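Local coordinates for proteolytically activated form of PPO4 Tyrosinase (Agaricus bisporus var. bisporus H97, PDB 4OUA), which uses a copper centre to hydroxylate monophenols to o-diphenols and oxidise these to reactive o-quinones, the initial step of melanin synthesis, at residues W89-V94 and N284-L289; S95-I100 and I277-H282; C79-V84 and S245-H250; Q128-T133 and Y349-F354. One frame throughout, in Å; residues are numbered along the deposited sequence.

Contact 1 of 4, residues W89-V94 and N284-L289. With CU1 (copper (I) ion), chain C.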
# COMPACT_ATOMS: atom_id res chain seq x y z
N TRP A 89 5.67 7.66 -6.17
CA TRP A 89 6.60 7.01 -5.25
C TRP A 89 5.94 5.82 -4.56
O TRP A 89 6.59 4.81 -4.30
CB TRP A 89 7.12 7.99 -4.20
CG TRP A 89 8.13 7.37 -3.27
CD1 TRP A 89 9.49 7.40 -3.41
CD2 TRP A 89 7.86 6.63 -2.08
NE1 TRP A 89 10.08 6.72 -2.37
CE2 TRP A 89 9.10 6.24 -1.54
CE3 TRP A 89 6.68 6.26 -1.41
CZ2 TRP A 89 9.20 5.50 -0.36
CZ3 TRP A 89 6.79 5.53 -0.25
CH2 TRP A 89 8.03 5.15 0.27
N HIS A 90 4.66 5.96 -4.25
CA HIS A 90 3.93 4.91 -3.55
C HIS A 90 3.50 3.79 -4.50
O HIS A 90 3.33 2.64 -4.08
CB HIS A 90 2.73 5.49 -2.81
CG HIS A 90 3.09 6.30 -1.61
ND1 HIS A 90 3.65 7.56 -1.69
CD2 HIS A 90 3.00 6.02 -0.28
CE1 HIS A 90 3.87 8.03 -0.48
NE2 HIS A 90 3.49 7.11 0.40
N ARG A 91 3.33 4.13 -5.77
CA ARG A 91 2.99 3.14 -6.78
C ARG A 91 4.08 2.08 -6.88
O ARG A 91 3.79 0.88 -6.93
CB ARG A 91 2.77 3.79 -8.14
CG ARG A 91 2.90 2.83 -9.31
CD ARG A 91 2.15 3.34 -10.53
NE ARG A 91 0.71 3.26 -10.35
CZ ARG A 91 -0.18 3.68 -11.25
NH1 ARG A 91 0.23 4.22 -12.39
NH2 ARG A 91 -1.48 3.57 -11.00
N VAL A 92 5.33 2.53 -6.92
CA VAL A 92 6.46 1.63 -7.03
C VAL A 92 6.82 1.05 -5.66
O VAL A 92 7.52 0.04 -5.56
CB VAL A 92 7.68 2.35 -7.65
CG1 VAL A 92 8.10 3.52 -6.78
CG2 VAL A 92 8.84 1.38 -7.85
N TYR A 93 6.32 1.69 -4.61
CA TYR A 93 6.52 1.20 -3.25
C TYR A 93 5.75 -0.10 -3.03
O TYR A 93 6.28 -1.07 -2.47
CB TYR A 93 6.09 2.24 -2.22
CG TYR A 93 6.43 1.88 -0.79
CD1 TYR A 93 7.44 0.97 -0.50
CD2 TYR A 93 5.74 2.45 0.28
CE1 TYR A 93 7.76 0.65 0.81
CE2 TYR A 93 6.05 2.13 1.59
CZ TYR A 93 7.06 1.23 1.85
OH TYR A 93 7.37 0.91 3.15
N VAL A 94 4.50 -0.12 -3.46
CA VAL A 94 3.69 -1.33 -3.38
C VAL A 94 4.24 -2.40 -4.32
O VAL A 94 4.07 -3.60 -4.08
CB VAL A 94 2.21 -1.04 -3.74
CG1 VAL A 94 1.38 -2.31 -3.61
CG2 VAL A 94 1.66 0.06 -2.87
N ASN A 284 -5.13 0.24 -2.83
CA ASN A 284 -6.36 0.89 -3.25
C ASN A 284 -6.11 2.35 -3.62
O ASN A 284 -6.76 2.90 -4.51
CB ASN A 284 -7.42 0.80 -2.16
CG ASN A 284 -8.75 1.38 -2.58
OD1 ASN A 284 -9.44 0.83 -3.43
ND2 ASN A 284 -9.12 2.50 -1.97
N VAL A 285 -5.16 2.97 -2.92
CA VAL A 285 -4.74 4.33 -3.26
C VAL A 285 -4.16 4.34 -4.66
O VAL A 285 -4.33 5.31 -5.41
CB VAL A 285 -3.69 4.86 -2.26
CG1 VAL A 285 -3.06 6.15 -2.79
CG2 VAL A 285 -4.32 5.08 -0.90
N ASP A 286 -3.48 3.26 -5.02
CA ASP A 286 -2.90 3.12 -6.35
C ASP A 286 -3.99 2.87 -7.38
O ASP A 286 -3.87 3.28 -8.53
CB ASP A 286 -1.87 1.99 -6.37
CG ASP A 286 -1.10 1.94 -7.67
OD1 ASP A 286 -0.08 2.65 -7.78
OD2 ASP A 286 -1.52 1.20 -8.59
N ARG A 287 -5.06 2.20 -6.96
CA ARG A 287 -6.19 1.93 -7.84
C ARG A 287 -6.90 3.23 -8.19
O ARG A 287 -7.41 3.39 -9.30
CB ARG A 287 -7.17 0.95 -7.20
CG ARG A 287 -8.27 0.48 -8.13
CD ARG A 287 -9.17 -0.54 -7.47
NE ARG A 287 -10.07 0.07 -6.50
CZ ARG A 287 -11.35 0.33 -6.73
NH1 ARG A 287 -11.89 0.02 -7.90
NH2 ARG A 287 -12.09 0.90 -5.79
N HIS A 288 -6.95 4.15 -7.23
CA HIS A 288 -7.53 5.46 -7.45
C HIS A 288 -6.75 6.19 -8.54
O HIS A 288 -7.34 6.83 -9.41
CB HIS A 288 -7.53 6.28 -6.15
CG HIS A 288 -8.51 5.79 -5.14
ND1 HIS A 288 -8.52 6.25 -3.84
CD2 HIS A 288 -9.53 4.90 -5.23
CE1 HIS A 288 -9.50 5.66 -3.17
NE2 HIS A 288 -10.13 4.83 -4.00
N LEU A 289 -5.43 6.09 -8.47
CA LEU A 289 -4.56 6.70 -9.47
C LEU A 289 -4.84 6.13 -10.86
O LEU A 289 -4.87 6.86 -11.84
CB LEU A 289 -3.09 6.49 -9.10
CG LEU A 289 -2.06 7.17 -10.00
CD1 LEU A 289 -2.31 8.67 -10.05
CD2 LEU A 289 -0.66 6.87 -9.50
CU CU1 C . 3.72 7.28 2.46
O HOH W 1 1.76 7.47 3.85

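Contact 2 of 4, residues S95-I100 and I277-H282. With CU1 (copper (I) ion), chain D.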
# COMPACT_ATOMS: atom_id res chain seq x y z
N SER A 95 4.92 -1.97 -5.37
CA SER A 95 5.47 -2.88 -6.37
C SER A 95 6.59 -3.75 -5.81
O SER A 95 6.65 -4.95 -6.08
CB SER A 95 5.97 -2.10 -7.58
OG SER A 95 4.92 -1.36 -8.17
N ILE A 96 7.48 -3.14 -5.03
CA ILE A 96 8.57 -3.89 -4.42
C ILE A 96 8.02 -4.84 -3.37
O ILE A 96 8.49 -5.97 -3.23
CB ILE A 96 9.63 -2.96 -3.79
CG1 ILE A 96 10.82 -3.78 -3.30
CG2 ILE A 96 9.03 -2.15 -2.65
CD1 ILE A 96 11.48 -4.60 -4.39
N TYR A 97 7.01 -4.37 -2.63
CA TYR A 97 6.36 -5.20 -1.62
C TYR A 97 5.67 -6.39 -2.26
O TYR A 97 5.87 -7.53 -1.85
CB TYR A 97 5.34 -4.37 -0.83
CG TYR A 97 4.70 -5.13 0.30
CD1 TYR A 97 5.32 -5.23 1.54
CD2 TYR A 97 3.46 -5.75 0.13
CE1 TYR A 97 4.73 -5.93 2.58
CE2 TYR A 97 2.86 -6.44 1.17
CZ TYR A 97 3.50 -6.53 2.39
OH TYR A 97 2.90 -7.22 3.42
N GLU A 98 4.84 -6.11 -3.26
CA GLU A 98 4.14 -7.15 -4.01
C GLU A 98 5.13 -8.13 -4.63
O GLU A 98 4.88 -9.33 -4.68
CB GLU A 98 3.27 -6.52 -5.10
CG GLU A 98 2.47 -7.52 -5.92
CD GLU A 98 1.70 -6.86 -7.04
OE1 GLU A 98 2.30 -6.05 -7.79
OE2 GLU A 98 0.49 -7.14 -7.18
N GLN A 99 6.25 -7.60 -5.11
CA GLN A 99 7.31 -8.42 -5.69
C GLN A 99 7.89 -9.38 -4.65
O GLN A 99 7.87 -10.60 -4.83
CB GLN A 99 8.42 -7.53 -6.26
CG GLN A 99 9.67 -8.28 -6.70
CD GLN A 99 10.80 -7.35 -7.08
OE1 GLN A 99 10.57 -6.24 -7.55
NE2 GLN A 99 12.03 -7.79 -6.85
N ILE A 100 8.41 -8.82 -3.56
CA ILE A 100 9.00 -9.61 -2.49
C ILE A 100 7.98 -10.57 -1.89
O ILE A 100 8.32 -11.70 -1.54
CB ILE A 100 9.56 -8.71 -1.37
CG1 ILE A 100 10.74 -7.89 -1.90
CG2 ILE A 100 9.98 -9.54 -0.18
CD1 ILE A 100 11.87 -8.73 -2.45
N ILE A 277 -2.05 -3.66 7.36
CA ILE A 277 -3.19 -3.11 6.63
C ILE A 277 -2.77 -1.92 5.78
O ILE A 277 -3.53 -1.44 4.93
CB ILE A 277 -4.32 -2.68 7.58
CG1 ILE A 277 -5.66 -2.62 6.83
CG2 ILE A 277 -4.00 -1.35 8.23
CD1 ILE A 277 -6.83 -2.23 7.70
N PHE A 278 -1.54 -1.44 6.00
CA PHE A 278 -0.99 -0.31 5.27
C PHE A 278 -0.93 -0.60 3.77
O PHE A 278 -1.12 0.30 2.95
CB PHE A 278 0.40 0.03 5.80
CG PHE A 278 1.15 1.04 4.97
CD1 PHE A 278 1.05 2.39 5.25
CD2 PHE A 278 1.97 0.63 3.93
CE1 PHE A 278 1.75 3.32 4.50
CE2 PHE A 278 2.67 1.55 3.18
CZ PHE A 278 2.55 2.90 3.46
N TRP A 279 -0.67 -1.85 3.42
CA TRP A 279 -0.47 -2.24 2.03
C TRP A 279 -1.78 -2.43 1.28
O TRP A 279 -1.86 -2.16 0.08
CB TRP A 279 0.37 -3.52 1.97
CG TRP A 279 1.66 -3.40 2.71
CD1 TRP A 279 1.95 -3.90 3.95
CD2 TRP A 279 2.84 -2.72 2.26
NE1 TRP A 279 3.24 -3.58 4.30
CE2 TRP A 279 3.81 -2.86 3.28
CE3 TRP A 279 3.18 -2.02 1.10
CZ2 TRP A 279 5.09 -2.31 3.17
CZ3 TRP A 279 4.45 -1.48 0.99
CH2 TRP A 279 5.39 -1.63 2.02
N LEU A 280 -2.80 -2.87 2.01
CA LEU A 280 -4.13 -3.02 1.42
C LEU A 280 -4.71 -1.64 1.11
O LEU A 280 -5.45 -1.46 0.14
CB LEU A 280 -5.06 -3.79 2.35
CG LEU A 280 -4.82 -5.30 2.44
CD1 LEU A 280 -3.54 -5.60 3.19
CD2 LEU A 280 -6.00 -6.00 3.09
N HIS A 281 -4.30 -0.65 1.98
CA HIS A 281 -4.71 0.73 1.80
C HIS A 281 -4.11 1.32 0.54
O HIS A 281 -4.83 1.77 -0.36
CB HIS A 281 -4.29 1.57 3.01
CG HIS A 281 -4.68 3.02 2.91
ND1 HIS A 281 -3.97 4.03 3.52
CD2 HIS A 281 -5.72 3.62 2.27
CE1 HIS A 281 -4.55 5.19 3.27
NE2 HIS A 281 -5.61 4.96 2.50
N HIS A 282 -2.78 1.32 0.47
CA HIS A 282 -2.07 1.97 -0.62
C HIS A 282 -2.14 1.19 -1.93
O HIS A 282 -1.76 1.69 -2.98
CB HIS A 282 -0.62 2.22 -0.22
CG HIS A 282 -0.44 3.40 0.68
ND1 HIS A 282 -0.08 4.65 0.21
CD2 HIS A 282 -0.59 3.53 2.02
CE1 HIS A 282 -0.01 5.49 1.22
NE2 HIS A 282 -0.32 4.84 2.33
CU CU1 D . -0.19 6.34 3.61
O HOH W 1 1.76 7.47 3.85

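Contact 3 of 4, residues C79-V84 and S245-H250. With CU1 (copper (I) ion), chain C; CU1 (copper (I) ion), chain D.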
# COMPACT_ATOMS: atom_id res chain seq x y z
N CYS A 79 9.44 7.77 2.11
CA CYS A 79 8.14 8.12 1.55
C CYS A 79 8.02 9.61 1.25
O CYS A 79 8.47 10.45 2.03
CB CYS A 79 7.00 7.69 2.49
SG CYS A 79 6.90 8.61 4.04
N THR A 80 7.42 9.92 0.11
CA THR A 80 7.24 11.30 -0.32
C THR A 80 5.84 11.78 0.03
O THR A 80 4.85 11.25 -0.47
CB THR A 80 7.48 11.45 -1.82
OG1 THR A 80 6.56 10.61 -2.53
CG2 THR A 80 8.90 11.04 -2.18
N HIS A 81 5.76 12.79 0.88
CA HIS A 81 4.48 13.30 1.35
C HIS A 81 4.42 14.82 1.22
O HIS A 81 5.43 15.50 1.41
CB HIS A 81 4.23 12.87 2.79
CG HIS A 81 4.39 11.40 3.02
ND1 HIS A 81 5.47 10.87 3.68
CD2 HIS A 81 3.61 10.35 2.67
CE1 HIS A 81 5.35 9.55 3.73
NE2 HIS A 81 4.23 9.21 3.12
N SER A 82 3.24 15.34 0.88
CA SER A 82 3.04 16.77 0.70
C SER A 82 3.80 17.30 -0.51
O SER A 82 4.08 18.50 -0.61
CB SER A 82 3.47 17.53 1.96
OG SER A 82 2.81 17.03 3.10
N GLN A 83 4.12 16.41 -1.44
CA GLN A 83 4.86 16.79 -2.64
C GLN A 83 4.31 16.09 -3.89
O GLN A 83 3.55 15.13 -3.78
CB GLN A 83 6.35 16.48 -2.48
CG GLN A 83 6.62 15.13 -1.84
CD GLN A 83 8.01 14.62 -2.14
OE1 GLN A 83 8.44 14.62 -3.30
NE2 GLN A 83 8.72 14.18 -1.12
N VAL A 84 4.71 16.58 -5.06
CA VAL A 84 4.17 16.11 -6.33
C VAL A 84 4.45 14.63 -6.61
O VAL A 84 3.80 14.02 -7.46
CB VAL A 84 4.71 16.94 -7.51
CG1 VAL A 84 4.13 18.34 -7.49
CG2 VAL A 84 6.23 16.98 -7.47
N SER A 245 -7.13 16.28 -2.84
CA SER A 245 -6.02 15.55 -3.45
C SER A 245 -6.09 14.06 -3.15
O SER A 245 -6.80 13.63 -2.24
CB SER A 245 -4.68 16.11 -2.96
OG SER A 245 -4.53 15.92 -1.56
N LEU A 246 -5.36 13.28 -3.94
CA LEU A 246 -5.27 11.84 -3.73
C LEU A 246 -4.74 11.53 -2.34
O LEU A 246 -5.10 10.53 -1.73
CB LEU A 246 -4.36 11.20 -4.79
CG LEU A 246 -4.14 9.68 -4.74
CD1 LEU A 246 -5.35 8.93 -5.26
CD2 LEU A 246 -2.89 9.30 -5.51
N GLU A 247 -3.87 12.41 -1.83
CA GLU A 247 -3.23 12.20 -0.54
C GLU A 247 -4.11 12.64 0.62
O GLU A 247 -4.14 11.98 1.66
CB GLU A 247 -1.89 12.95 -0.49
CG GLU A 247 -1.10 12.70 0.79
CD GLU A 247 0.19 13.49 0.83
OE1 GLU A 247 0.34 14.45 0.05
OE2 GLU A 247 1.07 13.14 1.66
N ALA A 248 -4.82 13.75 0.44
CA ALA A 248 -5.70 14.28 1.47
C ALA A 248 -6.77 13.25 1.85
O ALA A 248 -6.99 12.97 3.03
CB ALA A 248 -6.36 15.56 1.00
N VAL A 249 -7.42 12.68 0.83
CA VAL A 249 -8.41 11.63 1.03
C VAL A 249 -7.75 10.39 1.62
O VAL A 249 -8.37 9.63 2.36
CB VAL A 249 -9.11 11.26 -0.29
CG1 VAL A 249 -10.10 10.14 -0.07
CG2 VAL A 249 -9.79 12.49 -0.89
N HIS A 250 -6.43 10.21 1.25
CA HIS A 250 -5.63 9.08 1.71
C HIS A 250 -5.29 9.19 3.20
O HIS A 250 -5.12 8.18 3.88
CB HIS A 250 -4.36 8.99 0.87
CG HIS A 250 -3.17 8.46 1.62
ND1 HIS A 250 -2.25 9.29 2.23
CD2 HIS A 250 -2.75 7.20 1.85
CE1 HIS A 250 -1.32 8.55 2.81
NE2 HIS A 250 -1.60 7.28 2.60
CU CU1 C . 3.72 7.28 2.46
CU CU1 D . -0.19 6.34 3.61
O HOH W 1 1.76 7.47 3.85

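Contact 4 of 4, residues Q128-T133 and Y349-F354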
# COMPACT_ATOMS: atom_id res chain seq x y z
N GLN A 128 -1.08 -7.93 -4.81
CA GLN A 128 -1.54 -7.26 -3.59
C GLN A 128 -2.98 -6.77 -3.72
O GLN A 128 -3.27 -5.87 -4.51
CB GLN A 128 -0.62 -6.09 -3.25
CG GLN A 128 -1.06 -5.29 -2.03
CD GLN A 128 -1.14 -6.14 -0.77
OE1 GLN A 128 -2.14 -6.11 -0.05
NE2 GLN A 128 -0.09 -6.90 -0.49
N PRO A 129 -3.89 -7.37 -2.93
CA PRO A 129 -5.30 -6.98 -2.92
C PRO A 129 -5.49 -5.55 -2.41
O PRO A 129 -4.63 -5.05 -1.68
CB PRO A 129 -5.94 -7.99 -1.97
CG PRO A 129 -4.83 -8.41 -1.08
CD PRO A 129 -3.60 -8.42 -1.95
N TYR A 130 -6.58 -4.91 -2.79
CA TYR A 130 -6.82 -3.53 -2.38
C TYR A 130 -8.05 -3.42 -1.48
O TYR A 130 -9.00 -4.19 -1.60
CB TYR A 130 -6.98 -2.61 -3.60
CG TYR A 130 -8.17 -2.93 -4.48
CD1 TYR A 130 -9.43 -2.44 -4.17
CD2 TYR A 130 -8.03 -3.71 -5.62
CE1 TYR A 130 -10.52 -2.72 -4.97
CE2 TYR A 130 -9.12 -3.99 -6.43
CZ TYR A 130 -10.36 -3.50 -6.10
OH TYR A 130 -11.44 -3.78 -6.90
N TRP A 131 -8.01 -2.44 -0.58
CA TRP A 131 -9.09 -2.19 0.36
C TRP A 131 -9.96 -1.04 -0.13
O TRP A 131 -9.63 0.13 0.07
CB TRP A 131 -8.50 -1.89 1.74
CG TRP A 131 -9.49 -1.56 2.81
CD1 TRP A 131 -10.83 -1.85 2.82
CD2 TRP A 131 -9.23 -0.88 4.04
NE1 TRP A 131 -11.41 -1.39 3.98
CE2 TRP A 131 -10.44 -0.78 4.74
CE3 TRP A 131 -8.07 -0.33 4.61
CZ2 TRP A 131 -10.54 -0.17 5.98
CZ3 TRP A 131 -8.17 0.28 5.85
CH2 TRP A 131 -9.40 0.36 6.52
N ASP A 132 -11.07 -1.37 -0.77
CA ASP A 132 -11.97 -0.37 -1.34
C ASP A 132 -12.67 0.44 -0.25
O ASP A 132 -13.85 0.22 0.04
CB ASP A 132 -13.00 -1.03 -2.26
CG ASP A 132 -13.59 -0.07 -3.27
OD1 ASP A 132 -13.58 1.15 -3.02
OD2 ASP A 132 -14.07 -0.55 -4.32
N THR A 133 -11.94 1.38 0.34
CA THR A 133 -12.44 2.16 1.47
C THR A 133 -13.60 3.07 1.08
O THR A 133 -14.43 3.42 1.92
CB THR A 133 -11.32 3.01 2.09
OG1 THR A 133 -10.87 3.98 1.14
CG2 THR A 133 -10.14 2.13 2.49
N TYR A 349 0.88 -5.70 -13.26
CA TYR A 349 -0.36 -5.68 -12.50
C TYR A 349 -1.40 -4.75 -13.12
O TYR A 349 -1.10 -3.99 -14.04
CB TYR A 349 -0.09 -5.27 -11.05
CG TYR A 349 0.13 -3.79 -10.83
CD1 TYR A 349 -0.93 -2.96 -10.48
CD2 TYR A 349 1.39 -3.23 -10.95
CE1 TYR A 349 -0.74 -1.61 -10.27
CE2 TYR A 349 1.59 -1.88 -10.74
CZ TYR A 349 0.52 -1.07 -10.40
OH TYR A 349 0.71 0.27 -10.18
N SER A 350 -2.62 -4.84 -12.61
CA SER A 350 -3.73 -4.02 -13.08
C SER A 350 -4.92 -4.20 -12.15
O SER A 350 -4.84 -4.94 -11.17
CB SER A 350 -4.10 -4.37 -14.52
OG SER A 350 -5.21 -3.60 -14.96
N TYR A 351 -6.03 -3.55 -12.47
CA TYR A 351 -7.22 -3.63 -11.63
C TYR A 351 -8.42 -4.12 -12.42
O TYR A 351 -8.56 -3.82 -13.61
CB TYR A 351 -7.51 -2.28 -10.98
CG TYR A 351 -6.36 -1.78 -10.14
CD1 TYR A 351 -6.23 -2.15 -8.81
CD2 TYR A 351 -5.39 -0.94 -10.67
CE1 TYR A 351 -5.18 -1.71 -8.03
CE2 TYR A 351 -4.33 -0.49 -9.91
CZ TYR A 351 -4.23 -0.88 -8.59
OH TYR A 351 -3.18 -0.43 -7.82
N PRO A 352 -9.30 -4.88 -11.76
CA PRO A 352 -10.48 -5.50 -12.38
C PRO A 352 -11.50 -4.49 -12.88
O PRO A 352 -12.43 -4.87 -13.59
CB PRO A 352 -11.06 -6.35 -11.24
CG PRO A 352 -10.57 -5.72 -10.00
CD PRO A 352 -9.20 -5.20 -10.32
N ASP A 353 -11.32 -3.22 -12.52
CA ASP A 353 -12.22 -2.16 -12.97
C ASP A 353 -12.14 -1.96 -14.48
O ASP A 353 -13.05 -1.39 -15.08
CB ASP A 353 -11.88 -0.85 -12.26
CG ASP A 353 -11.83 -1.00 -10.75
OD1 ASP A 353 -10.75 -1.36 -10.23
OD2 ASP A 353 -12.86 -0.76 -10.08
N PHE A 354 -11.06 -2.44 -15.08
CA PHE A 354 -10.81 -2.21 -16.50
C PHE A 354 -11.03 -3.45 -17.37
O PHE A 354 -10.79 -3.41 -18.58
CB PHE A 354 -9.37 -1.71 -16.70
CG PHE A 354 -9.05 -0.46 -15.95
CD1 PHE A 354 -9.42 0.78 -16.45
CD2 PHE A 354 -8.37 -0.51 -14.74
CE1 PHE A 354 -9.12 1.94 -15.76
CE2 PHE A 354 -8.07 0.64 -14.05
CZ PHE A 354 -8.45 1.87 -14.56

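Contact 1 of 4, residues W89-V94 and N284-L289
In the helical core that carries the two coppers of tyrosinase, helix 86-109 is joined to helix 277-295 by a buried salt bridge between Arg91 and Asp286. The main bond runs from Arg91 NE to Asp286 OD1 (2.8 Å, N-H...O angle 162°). OD1 is met on its syn side and lies close to the guanidinium plane, yet the carboxylate as a whole is turned by 58° against that plane. Consistent with this twist, the second arm is weak: Arg91 NH2 stands 3.4 Å from Asp286 OD2, and equally far, again weakly, from the carbonyl Asp286 O. The arginine chain bends at its third torsion (-71°), which brings the guanidinium across Leu289, whose CD2 sits 3.6 Å above the centre of one guanidinium face. Both charged groups have further partners: Arg91 NH1 donates to Leu341 O, while Asp286 OD2 is hydrogen-bonded to the hydroxyls of Tyr349 and Tyr351. One residue before the arginine, His90 NE2 binds copper at 2.1 Å, with His56 and His81 completing the protein ligands. Such an ion pair, its arginine next to one copper ligand and its aspartate one turn after another, His282, belongs to the helix bundle around the type-3 dicopper site.

Contact 2 of 4, residues S95-I100 and I277-H282
Tyr97 and Trp279 lie flat on each other and account for the tight part of this contact. The phenol ring and the five-membered ring of the indole form a face-to-face stack, with centroids 3.5 Å apart and planes inclined by only 10°. Registration along the indole is clear from the atoms: Tyr97 CE1 lies 3.3 Å from Trp279 NE1, the hydroxyl extends over the pyrrole side with OH 3.5 Å from Trp279 CD1, and at the other end Tyr97 CB makes a CH-pi contact 3.9 Å from the centroid of the six-membered ring. With CG of Tyr97 anti to its backbone N (chi1 -176°), the ring reaches out from the helix and bridges a wide gap, the CA atoms of Tyr97 and Trp279 being 8.3 Å apart. Phe278 backs the other indole face, its CD2 3.8 Å above the plane. Away from the rings the two segments diverge. Gln99, partly exposed, points elsewhere and bonds through OE1 to the backbone N atoms of Val6 and Gly7; His282, distant from 95-100, gives NE2 to copper at 2.0 Å, beside His250 and His254. Between helices 86-109 and 277-295, Tyr97 packs on Phe49 and Leu52 of helix 49-54 and on Leu35 and Ile38 of helix 25-39, while Tyr93 meets the indole edge-to-face.

Contact 3 of 4, residues C79-V84 and S245-H250
Glu247 points its carboxylate end-on at the backbone N of Ser82, while the side chain of His81 crosses it at about a right angle. The single N-H of Ser82 is shared by both oxygens, with Ser82 N to Glu247 OE1 at 3.1 Å and to Glu247 OE2 at 3.2 Å. Each oxygen uses its syn lone pair, so the N-H is directed into the mouth of the carboxylate, and the two N-H...O angles are nearly equal (148° and 147°). The glutamate chain leaves the helix straight, its CG opposite the backbone N, and so spans the gap. OE2 also lies 3.4 Å from His81 CB, near the plane of the imidazole at its edge and well away from NE2; ring and carboxylate planes are 34° apart. OE1 has a second donor in His235 N, and Ser82 OG bonds to His235 and Glu308. Thus the peptide following His81 is fastened, and the ring is tethered at its other edge by the thioether Cys79 SG to His81 CE1 (1.8 Å), a feature known from other fungal tyrosinases. His81 NE2 binds one copper at 2.1 Å; His250 NE2 binds the other at 2.0 Å, and one water bridges the metals. The loop preceding helix 86-109 is thereby pinned to the first turn of helix 246-258, with Phe86 packed against both His81 and Glu247; Leu246 packs on Met222 of helix 201-224 and Phe232 of helix 229-233.

Contact 4 of 4, residues Q128-T133 and Y349-F354
Asp353 OD2 is gripped by two groups, a salt bridge from Arg287 NH1 and a hydrogen bond from His372 NE2, and the carboxylate so held lies next to Tyr130, with Asp353 OD1 4.2 Å from Tyr130 OH. Through its other terminal nitrogen, NH2, Arg287 bridges to Asp132 OD2, which also pairs with Arg376; the OD2 atoms of Asp353 and Asp132 are 5.9 Å apart, and the two arginines would be expected to offset their mutual repulsion. The direct touching is apolar and aromatic. Tyr351 turns an edge toward Tyr130 in an offset edge-to-face pair, the planes 66° apart and the centroids 6.0 Å apart; the nearest atoms are Tyr130 CD2 and Tyr351 CD1 at 4.0 Å. Pro352 meets Tyr130 from the opposite direction and at the ring edge, with Pro352 CG 3.8 Å from Tyr130 OH and Pro352 CD 4.1 Å from Tyr130 CE2. A first torsion of 63°, which places CG of Tyr130 between its backbone N and carbonyl carbon, swings the ring toward Tyr351 and Pro352. The hydroxyl of Tyr351 is engaged elsewhere, by Asp286. Residues 349-351 read Tyr-Ser-Tyr, the Tyr-X-Tyr motif found near the end of the catalytic domain in tyrosinases; here its strand 349-350 pairs with strand 13-14, while Tyr351 packs on the 128-133 loop.

Along the chain, segment 79-84 comes first; contact 3 closes the loop from it to the start of helix 246-258. Helix 86-109 then supplies consecutive segments to contacts 1 and 2, and both are completed by helix 277-295: contact 2 closes the shorter loop and lies within that of contact 1, so the two helices meet over two successive stretches. Contact 3 crosses both. Contact 4 opens last, at 128-133, and closes only at 349-354, crossing the other three. Contacts 1 and 2 share packing around Tyr93, contacts 1 and 3 meet at one copper, contacts 2 and 3 at the other. Contact 4 brings the C-terminal part against the 128-133 loop beside helix 277-295.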